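PDB 4WXJ: glutamate receptor IIB from Drosophila melanogaster, which binds glutamate in this ligand-binding domain and probably serves, as a whole receptor, as a glutamate-gated cation channel of the postsynaptic muscle membrane. Local coordinates for residues V13-V17 with V63-Y68; G35-F39 with F58-P62. All coordinates share one frame; numbering follows the deposited sequence.

Overall arrangement
The chain runs first through strand 10-15, which carries residues 13-17. Residues 35-39 follow in a short turn ahead of helix 42-54, and that helix leads into strand 57-62. Interaction 2 closes the loop from 35-39 to 58-62, so that the helix lies inside it. The loop after this strand, residues 63-68, then returns to residues 13-17 and closes interaction 1. Interaction 2 is therefore nested inside interaction 1. The two touch where strands 10-15 and 57-62 lie side by side in one parallel sheet, with Val13 packed against Phe58 and Phe60. Interaction 1 continues to the glutamate pocket; interaction 2 ties the turn to the outer strand.

Interaction 1: residues V13-V17 with V63-Y68; sequences VATRV and VRDNKY. With GLU (glutamic acid), chain C.
Arg16 lays its guanidinium flat against the ring of Tyr68, with the two planes only 14° apart. The stack is off-centre: CZ of Arg16 is 4.1 Å from the centroid of the Tyr68 ring, while CD of Arg16 sits over the middle of that face at 3.6 Å. A bend at chi3 (-59°) turns the guanidinium along the ring. At the guanidinium edge, slightly out of its plane, NE and NH2 of Arg16 grip one backbone oxygen, O of Asn66, side-on, and the NE bond is 3.0 Å. Tyr68 is part of the glutamate pocket of this ionotropic receptor ligand-binding domain. On the ring's opposite face lies the bound glutamate, whose CB is 3.6 Å from CZ of Tyr68. OH of Tyr68 is hydrogen-bonded to OD2 of Asp96, and a water joins that OH to NH1 of Arg16. With an alanine at Arg16, O of Asn66 would probably lose both side-chain donors and the Tyr68 face turned from the ligand its stacking partner. Asn66 turns its amide to the Val17 backbone. Its OD1 takes the N-H of Val17 at 2.6 Å, in the carbonyl plane on a lone pair, and its ND2 bonds weakly to O of Val17.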
ATOM      1  N   VAL A  13      -6.896 -11.196 -11.969  1.00 42.69           N
ATOM      2  CA  VAL A  13      -6.609 -10.361 -10.805  1.00 41.40           C
ATOM      3  C   VAL A  13      -5.154  -9.906 -10.806  1.00 28.74           C
ATOM      4  O   VAL A  13      -4.246 -10.694 -10.545  1.00 32.80           O
ATOM      5  CB  VAL A  13      -6.903 -11.109  -9.487  1.00 39.21           C
ATOM      6  CG1 VAL A  13      -6.591 -10.224  -8.281  1.00 33.99           C
ATOM      7  CG2 VAL A  13      -8.353 -11.566  -9.450  1.00 33.55           C
ATOM      8  N   ALA A  14      -4.943  -8.626 -11.094  1.00 29.37           N
ATOM      9  CA  ALA A  14      -3.607  -8.049 -11.061  1.00 37.32           C
ATOM     10  C   ALA A  14      -3.234  -7.687  -9.627  1.00 37.65           C
ATOM     11  O   ALA A  14      -4.022  -7.077  -8.908  1.00 28.48           O
ATOM     12  CB  ALA A  14      -3.529  -6.825 -11.958  1.00 26.61           C
ATOM     13  N   THR A  15      -2.033  -8.072  -9.216  1.00 31.70           N
ATOM     14  CA  THR A  15      -1.549  -7.756  -7.880  1.00 24.77           C
ATOM     15  C   THR A  15      -0.039  -7.565  -7.910  1.00 33.21           C
ATOM     16  O   THR A  15       0.569  -7.534  -8.982  1.00 23.68           O
ATOM     17  CB  THR A  15      -1.918  -8.860  -6.866  1.00 38.28           C
ATOM     18  OG1 THR A  15      -1.491  -8.477  -5.552  1.00 35.00           O
ATOM     19  CG2 THR A  15      -1.276 -10.187  -7.245  1.00 31.07           C
ATOM     20  N   ARG A  16       0.555  -7.424  -6.731  1.00 22.10           N
ATOM     21  CA  ARG A  16       2.000  -7.302  -6.605  1.00 19.85           C
ATOM     22  C   ARG A  16       2.465  -8.093  -5.393  1.00 23.33           C
ATOM     23  O   ARG A  16       1.705  -8.292  -4.444  1.00 20.56           O
ATOM     24  CB  ARG A  16       2.421  -5.834  -6.482  1.00 19.62           C
ATOM     25  CG  ARG A  16       1.961  -5.158  -5.196  1.00 24.40           C
ATOM     26  CD  ARG A  16       2.387  -3.696  -5.148  1.00 24.74           C
ATOM     27  NE  ARG A  16       3.838  -3.538  -5.245  1.00 25.32           N
ATOM     28  CZ  ARG A  16       4.682  -3.651  -4.221  1.00 24.88           C
ATOM     29  NH1 ARG A  16       4.233  -3.929  -3.003  1.00 21.57           N
ATOM     30  NH2 ARG A  16       5.983  -3.488  -4.417  1.00 30.71           N
ATOM     31  N   VAL A  17       3.710  -8.548  -5.429  1.00 25.56           N
ATOM     32  CA  VAL A  17       4.268  -9.324  -4.330  1.00 25.05           C
ATOM     33  C   VAL A  17       4.676  -8.404  -3.189  1.00 21.14           C
ATOM     34  O   VAL A  17       5.513  -7.519  -3.354  1.00 24.01           O
ATOM     35  CB  VAL A  17       5.478 -10.156  -4.791  1.00 30.71           C
ATOM     36  CG1 VAL A  17       6.126 -10.871  -3.610  1.00 26.60           C
ATOM     37  CG2 VAL A  17       5.045 -11.162  -5.852  1.00 25.25           C
ATOM     38  N   VAL A  63       1.799  -8.448 -11.348  1.00 31.03           N
ATOM     39  CA  VAL A  63       2.342  -7.616 -12.418  1.00 30.70           C
ATOM     40  C   VAL A  63       3.857  -7.758 -12.541  1.00 28.14           C
ATOM     41  O   VAL A  63       4.559  -7.953 -11.547  1.00 25.13           O
ATOM     42  CB  VAL A  63       1.987  -6.126 -12.205  1.00 33.62           C
ATOM     43  CG1 VAL A  63       0.481  -5.942 -12.208  1.00 33.95           C
ATOM     44  CG2 VAL A  63       2.590  -5.598 -10.908  1.00 25.30           C
ATOM     45  N   ARG A  64       4.347  -7.649 -13.773  1.00 24.06           N
ATOM     46  CA  ARG A  64       5.751  -7.900 -14.086  1.00 27.50           C
ATOM     47  C   ARG A  64       6.703  -6.969 -13.338  1.00 25.27           C
ATOM     48  O   ARG A  64       7.683  -7.426 -12.749  1.00 26.99           O
ATOM     49  CB  ARG A  64       5.974  -7.770 -15.595  1.00 46.72           C
ATOM     50  CG  ARG A  64       7.339  -8.243 -16.072  1.00 68.16           C
ATOM     51  CD  ARG A  64       7.388  -8.336 -17.590  1.00 83.08           C
ATOM     52  NE  ARG A  64       8.653  -8.881 -18.075  1.00 92.90           N
ATOM     53  CZ  ARG A  64       8.895  -9.200 -19.343  1.00100.84           C
ATOM     54  NH1 ARG A  64       7.957  -9.034 -20.266  1.00103.02           N
ATOM     55  NH2 ARG A  64      10.077  -9.689 -19.692  1.00104.92           N
ATOM     56  N   ASP A  65       6.419  -5.669 -13.362  1.00 23.96           N
ATOM     57  CA  ASP A  65       7.288  -4.688 -12.712  1.00 32.16           C
ATOM     58  C   ASP A  65       7.088  -4.643 -11.194  1.00 26.51           C
ATOM     59  O   ASP A  65       7.846  -3.981 -10.483  1.00 30.84           O
ATOM     60  CB  ASP A  65       7.062  -3.291 -13.308  1.00 39.22           C
ATOM     61  CG  ASP A  65       5.605  -2.847 -13.252  1.00 39.89           C
ATOM     62  OD1 ASP A  65       4.807  -3.465 -12.516  1.00 33.61           O
ATOM     63  OD2 ASP A  65       5.259  -1.867 -13.947  1.00 29.37           O
ATOM     64  N   ASN A  66       6.069  -5.350 -10.710  1.00 24.04           N
ATOM     65  CA  ASN A  66       5.735  -5.399  -9.284  1.00 23.01           C
ATOM     66  C   ASN A  66       5.509  -4.022  -8.660  1.00 23.80           C
ATOM     67  O   ASN A  66       5.790  -3.817  -7.477  1.00 21.67           O
ATOM     68  CB  ASN A  66       6.833  -6.135  -8.509  1.00 23.93           C
ATOM     69  CG  ASN A  66       6.334  -6.711  -7.191  1.00 22.43           C
ATOM     70  OD1 ASN A  66       5.433  -7.549  -7.172  1.00 19.73           O
ATOM     71  ND2 ASN A  66       6.926  -6.270  -6.085  1.00 27.94           N
ATOM     72  N   LYS A  67       4.993  -3.085  -9.451  1.00 24.18           N
ATOM     73  CA  LYS A  67       4.717  -1.734  -8.964  1.00 23.77           C
ATOM     74  C   LYS A  67       3.241  -1.545  -8.627  1.00 21.28           C
ATOM     75  O   LYS A  67       2.374  -2.235  -9.166  1.00 16.55           O
ATOM     76  CB  LYS A  67       5.149  -0.697 -10.003  1.00 25.71           C
ATOM     77  CG  LYS A  67       6.650  -0.631 -10.223  1.00 37.35           C
ATOM     78  CD  LYS A  67       7.018   0.522 -11.141  1.00 57.46           C
ATOM     79  CE  LYS A  67       8.520   0.630 -11.334  1.00 66.08           C
ATOM     80  NZ  LYS A  67       8.893   1.851 -12.101  1.00 68.08           N
ATOM     81  N   TYR A  68       2.962  -0.607  -7.724  1.00 24.19           N
ATOM     82  CA  TYR A  68       1.589  -0.252  -7.390  1.00 18.19           C
ATOM     83  C   TYR A  68       0.910   0.391  -8.594  1.00 21.81           C
ATOM     84  O   TYR A  68      -0.103  -0.103  -9.090  1.00 23.34           O
ATOM     85  CB  TYR A  68       1.543   0.713  -6.202  1.00 13.54           C
ATOM     86  CG  TYR A  68       1.939   0.118  -4.868  1.00 13.44           C
ATOM     87  CD1 TYR A  68       3.267   0.071  -4.472  1.00 20.93           C
ATOM     88  CD2 TYR A  68       0.977  -0.370  -3.994  1.00 15.03           C
ATOM     89  CE1 TYR A  68       3.631  -0.460  -3.246  1.00 16.50           C
ATOM     90  CE2 TYR A  68       1.329  -0.903  -2.765  1.00 16.51           C
ATOM     91  CZ  TYR A  68       2.659  -0.945  -2.399  1.00 21.73           C
ATOM     92  OH  TYR A  68       3.014  -1.472  -1.180  1.00 18.47           O
TER
HETATM   93  N   GLU C 301      -0.525   1.870  -0.589  1.00 15.97           N
HETATM   94  CA  GLU C 301       0.394   2.825  -1.266  1.00 13.27           C
HETATM   95  C   GLU C 301      -0.011   3.008  -2.724  1.00 20.41           C
HETATM   96  O   GLU C 301      -1.066   2.528  -3.141  1.00 17.46           O
HETATM   97  CB  GLU C 301       1.836   2.330  -1.170  1.00 14.41           C
HETATM   98  CG  GLU C 301       2.452   2.454   0.216  1.00 19.12           C
HETATM   99  CD  GLU C 301       2.964   3.854   0.532  1.00 17.37           C
HETATM  100  OE1 GLU C 301       3.321   4.099   1.703  1.00 22.62           O
HETATM  101  OE2 GLU C 301       3.018   4.708  -0.381  1.00 22.59           O
HETATM  102  OXT GLU C 301       0.694   3.639  -3.515  1.00 18.23           O
HETATM  103  O   HOH W   1       5.558  -2.518  -0.755  1.00 22.63           O

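Interaction 2: residues G35-F39 with F58-P62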
ATOM      1  N   GLY A  35      -1.404 -22.491 -10.152  1.00 34.60           N
ATOM      2  CA  GLY A  35      -2.478 -21.518 -10.216  1.00 41.86           C
ATOM      3  C   GLY A  35      -2.550 -20.640  -8.982  1.00 42.60           C
ATOM      4  O   GLY A  35      -1.525 -20.266  -8.410  1.00 37.22           O
ATOM      5  N   ASN A  36      -3.772 -20.316  -8.568  1.00 38.91           N
ATOM      6  CA  ASN A  36      -3.993 -19.445  -7.421  1.00 37.05           C
ATOM      7  C   ASN A  36      -3.460 -20.044  -6.124  1.00 34.63           C
ATOM      8  O   ASN A  36      -3.241 -19.330  -5.146  1.00 34.93           O
ATOM      9  CB  ASN A  36      -5.483 -19.140  -7.273  1.00 34.60           C
ATOM     10  CG  ASN A  36      -6.036 -18.358  -8.449  1.00 35.23           C
ATOM     11  OD1 ASN A  36      -5.319 -17.596  -9.093  1.00 43.53           O
ATOM     12  ND2 ASN A  36      -7.320 -18.542  -8.731  1.00 38.27           N
ATOM     13  N   GLU A  37      -3.248 -21.355  -6.123  1.00 30.79           N
ATOM     14  CA  GLU A  37      -2.779 -22.059  -4.936  1.00 33.08           C
ATOM     15  C   GLU A  37      -1.307 -21.747  -4.636  1.00 24.13           C
ATOM     16  O   GLU A  37      -0.802 -22.093  -3.571  1.00 27.61           O
ATOM     17  CB  GLU A  37      -2.989 -23.570  -5.107  1.00 47.69           C
ATOM     18  CG  GLU A  37      -2.595 -24.409  -3.894  1.00 68.92           C
ATOM     19  CD  GLU A  37      -3.098 -25.842  -3.966  1.00 78.61           C
ATOM     20  OE1 GLU A  37      -3.810 -26.185  -4.934  1.00 78.69           O
ATOM     21  OE2 GLU A  37      -2.776 -26.629  -3.050  1.00 79.94           O
ATOM     22  N   ARG A  38      -0.626 -21.085  -5.567  1.00 26.53           N
ATOM     23  CA  ARG A  38       0.768 -20.689  -5.360  1.00 32.68           C
ATOM     24  C   ARG A  38       0.924 -19.564  -4.339  1.00 40.79           C
ATOM     25  O   ARG A  38       2.021 -19.330  -3.824  1.00 30.19           O
ATOM     26  CB  ARG A  38       1.397 -20.239  -6.679  1.00 32.76           C
ATOM     27  CG  ARG A  38       1.643 -21.350  -7.678  1.00 32.75           C
ATOM     28  CD  ARG A  38       2.029 -20.774  -9.029  1.00 40.54           C
ATOM     29  NE  ARG A  38       0.926 -20.033  -9.635  1.00 36.82           N
ATOM     30  CZ  ARG A  38       1.032 -19.284 -10.729  1.00 37.37           C
ATOM     31  NH1 ARG A  38       2.199 -19.162 -11.347  1.00 36.80           N
ATOM     32  NH2 ARG A  38      -0.032 -18.652 -11.202  1.00 34.49           N
ATOM     33  N   PHE A  39      -0.174 -18.871  -4.052  1.00 29.93           N
ATOM     34  CA  PHE A  39      -0.113 -17.605  -3.326  1.00 26.26           C
ATOM     35  C   PHE A  39      -0.896 -17.607  -2.019  1.00 22.01           C
ATOM     36  O   PHE A  39      -1.780 -18.438  -1.807  1.00 28.46           O
ATOM     37  CB  PHE A  39      -0.636 -16.481  -4.217  1.00 23.20           C
ATOM     38  CG  PHE A  39      -0.067 -16.498  -5.604  1.00 24.40           C
ATOM     39  CD1 PHE A  39       1.271 -16.217  -5.818  1.00 31.57           C
ATOM     40  CD2 PHE A  39      -0.873 -16.778  -6.695  1.00 28.66           C
ATOM     41  CE1 PHE A  39       1.799 -16.223  -7.094  1.00 26.64           C
ATOM     42  CE2 PHE A  39      -0.352 -16.785  -7.975  1.00 31.36           C
ATOM     43  CZ  PHE A  39       0.985 -16.506  -8.174  1.00 25.94           C
ATOM     44  N   PHE A  58     -11.539 -16.635 -10.802  1.00 27.11           N
ATOM     45  CA  PHE A  58     -10.478 -15.645 -10.908  1.00 33.09           C
ATOM     46  C   PHE A  58      -9.108 -16.283 -11.079  1.00 33.57           C
ATOM     47  O   PHE A  58      -8.891 -17.436 -10.705  1.00 35.23           O
ATOM     48  CB  PHE A  58     -10.469 -14.743  -9.671  1.00 35.60           C
ATOM     49  CG  PHE A  58     -10.230 -15.482  -8.388  1.00 32.32           C
ATOM     50  CD1 PHE A  58      -8.942 -15.687  -7.921  1.00 29.76           C
ATOM     51  CD2 PHE A  58     -11.292 -15.980  -7.653  1.00 34.65           C
ATOM     52  CE1 PHE A  58      -8.720 -16.372  -6.742  1.00 30.01           C
ATOM     53  CE2 PHE A  58     -11.076 -16.664  -6.472  1.00 28.99           C
ATOM     54  CZ  PHE A  58      -9.788 -16.861  -6.016  1.00 34.59           C
ATOM     55  N   ASN A  59      -8.192 -15.509 -11.648  1.00 38.97           N
ATOM     56  CA  ASN A  59      -6.813 -15.928 -11.827  1.00 44.67           C
ATOM     57  C   ASN A  59      -5.863 -14.817 -11.394  1.00 37.39           C
ATOM     58  O   ASN A  59      -5.911 -13.709 -11.928  1.00 36.75           O
ATOM     59  CB  ASN A  59      -6.559 -16.306 -13.287  1.00 52.28           C
ATOM     60  CG  ASN A  59      -5.126 -16.723 -13.540  1.00 69.65           C
ATOM     61  OD1 ASN A  59      -4.480 -17.326 -12.682  1.00 74.14           O
ATOM     62  ND2 ASN A  59      -4.617 -16.396 -14.723  1.00 75.86           N
ATOM     63  N   PHE A  60      -5.010 -15.112 -10.419  1.00 30.47           N
ATOM     64  CA  PHE A  60      -4.022 -14.147  -9.958  1.00 30.65           C
ATOM     65  C   PHE A  60      -2.884 -14.011 -10.961  1.00 41.07           C
ATOM     66  O   PHE A  60      -2.269 -15.004 -11.355  1.00 32.84           O
ATOM     67  CB  PHE A  60      -3.460 -14.548  -8.594  1.00 31.48           C
ATOM     68  CG  PHE A  60      -4.365 -14.219  -7.445  1.00 43.68           C
ATOM     69  CD1 PHE A  60      -4.496 -12.914  -7.001  1.00 50.09           C
ATOM     70  CD2 PHE A  60      -5.078 -15.215  -6.799  1.00 47.08           C
ATOM     71  CE1 PHE A  60      -5.327 -12.608  -5.939  1.00 47.19           C
ATOM     72  CE2 PHE A  60      -5.907 -14.913  -5.737  1.00 47.24           C
ATOM     73  CZ  PHE A  60      -6.031 -13.608  -5.308  1.00 41.96           C
ATOM     74  N   GLU A  61      -2.615 -12.774 -11.369  1.00 37.21           N
ATOM     75  CA  GLU A  61      -1.476 -12.466 -12.227  1.00 42.30           C
ATOM     76  C   GLU A  61      -0.675 -11.307 -11.639  1.00 29.03           C
ATOM     77  O   GLU A  61      -0.964 -10.146 -11.926  1.00 24.14           O
ATOM     78  CB  GLU A  61      -1.935 -12.120 -13.644  1.00 52.14           C
ATOM     79  CG  GLU A  61      -2.567 -13.285 -14.390  1.00 69.90           C
ATOM     80  CD  GLU A  61      -2.694 -13.029 -15.880  1.00 78.59           C
ATOM     81  OE1 GLU A  61      -2.384 -11.903 -16.323  1.00 80.24           O
ATOM     82  OE2 GLU A  61      -3.101 -13.957 -16.609  1.00 82.43           O
ATOM     83  N   PRO A  62       0.325 -11.614 -10.798  1.00 22.20           N
ATOM     84  CA  PRO A  62       1.165 -10.535 -10.267  1.00 23.60           C
ATOM     85  C   PRO A  62       1.882  -9.775 -11.381  1.00 33.60           C
ATOM     86  O   PRO A  62       2.492 -10.394 -12.253  1.00 34.82           O
ATOM     87  CB  PRO A  62       2.160 -11.272  -9.359  1.00 24.64           C
ATOM     88  CG  PRO A  62       2.096 -12.700  -9.771  1.00 31.48           C
ATOM     89  CD  PRO A  62       0.703 -12.925 -10.246  1.00 29.22           C
TER
HETATM   90  O   HOH W   2      -2.892 -18.065 -10.735  1.00 39.09           O
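Asn36 supplies both direct hydrogen bonds to the strand. Its OD1 accepts from N of Phe60 at 2.8 Å, nearly straight at 172°. Its ND2 donates to O of Phe58, also at 2.8 Å; that oxygen lies in the amide plane, although the donor stands above the carbonyl plane. With CG anti to its own carbonyl carbon (chi1 -64°), Asn36 brings the amide to the strand. One water accepts from NH2 of Arg38 and lies close to OD1 of Asn59 and OD1 of Asn36. NE of Arg38 is fixed by a straight bond of 2.7 Å to O of Gly35, which also accepts from the backbone N of Arg38.

Two rings lie beside the amide, and Phe39 packs farther along the strand. The Phe58 ring runs nearly parallel to the amide, 14° apart, with CE1 3.3 Å from ND2 of Asn36. The Phe60 ring is almost perpendicular and turns its edge to OD1. Phe39 slides past Phe60, and its CE2 comes 3.9 Å from CB of Phe60. CZ of Phe39 meets CD of Pro62. Phe22 adds its ring to Phe39 and Phe60. A 3-10 turn is thus fastened by an asparagine to the outermost strand of the parallel sheet in a periplasmic-binding-protein-like lobe.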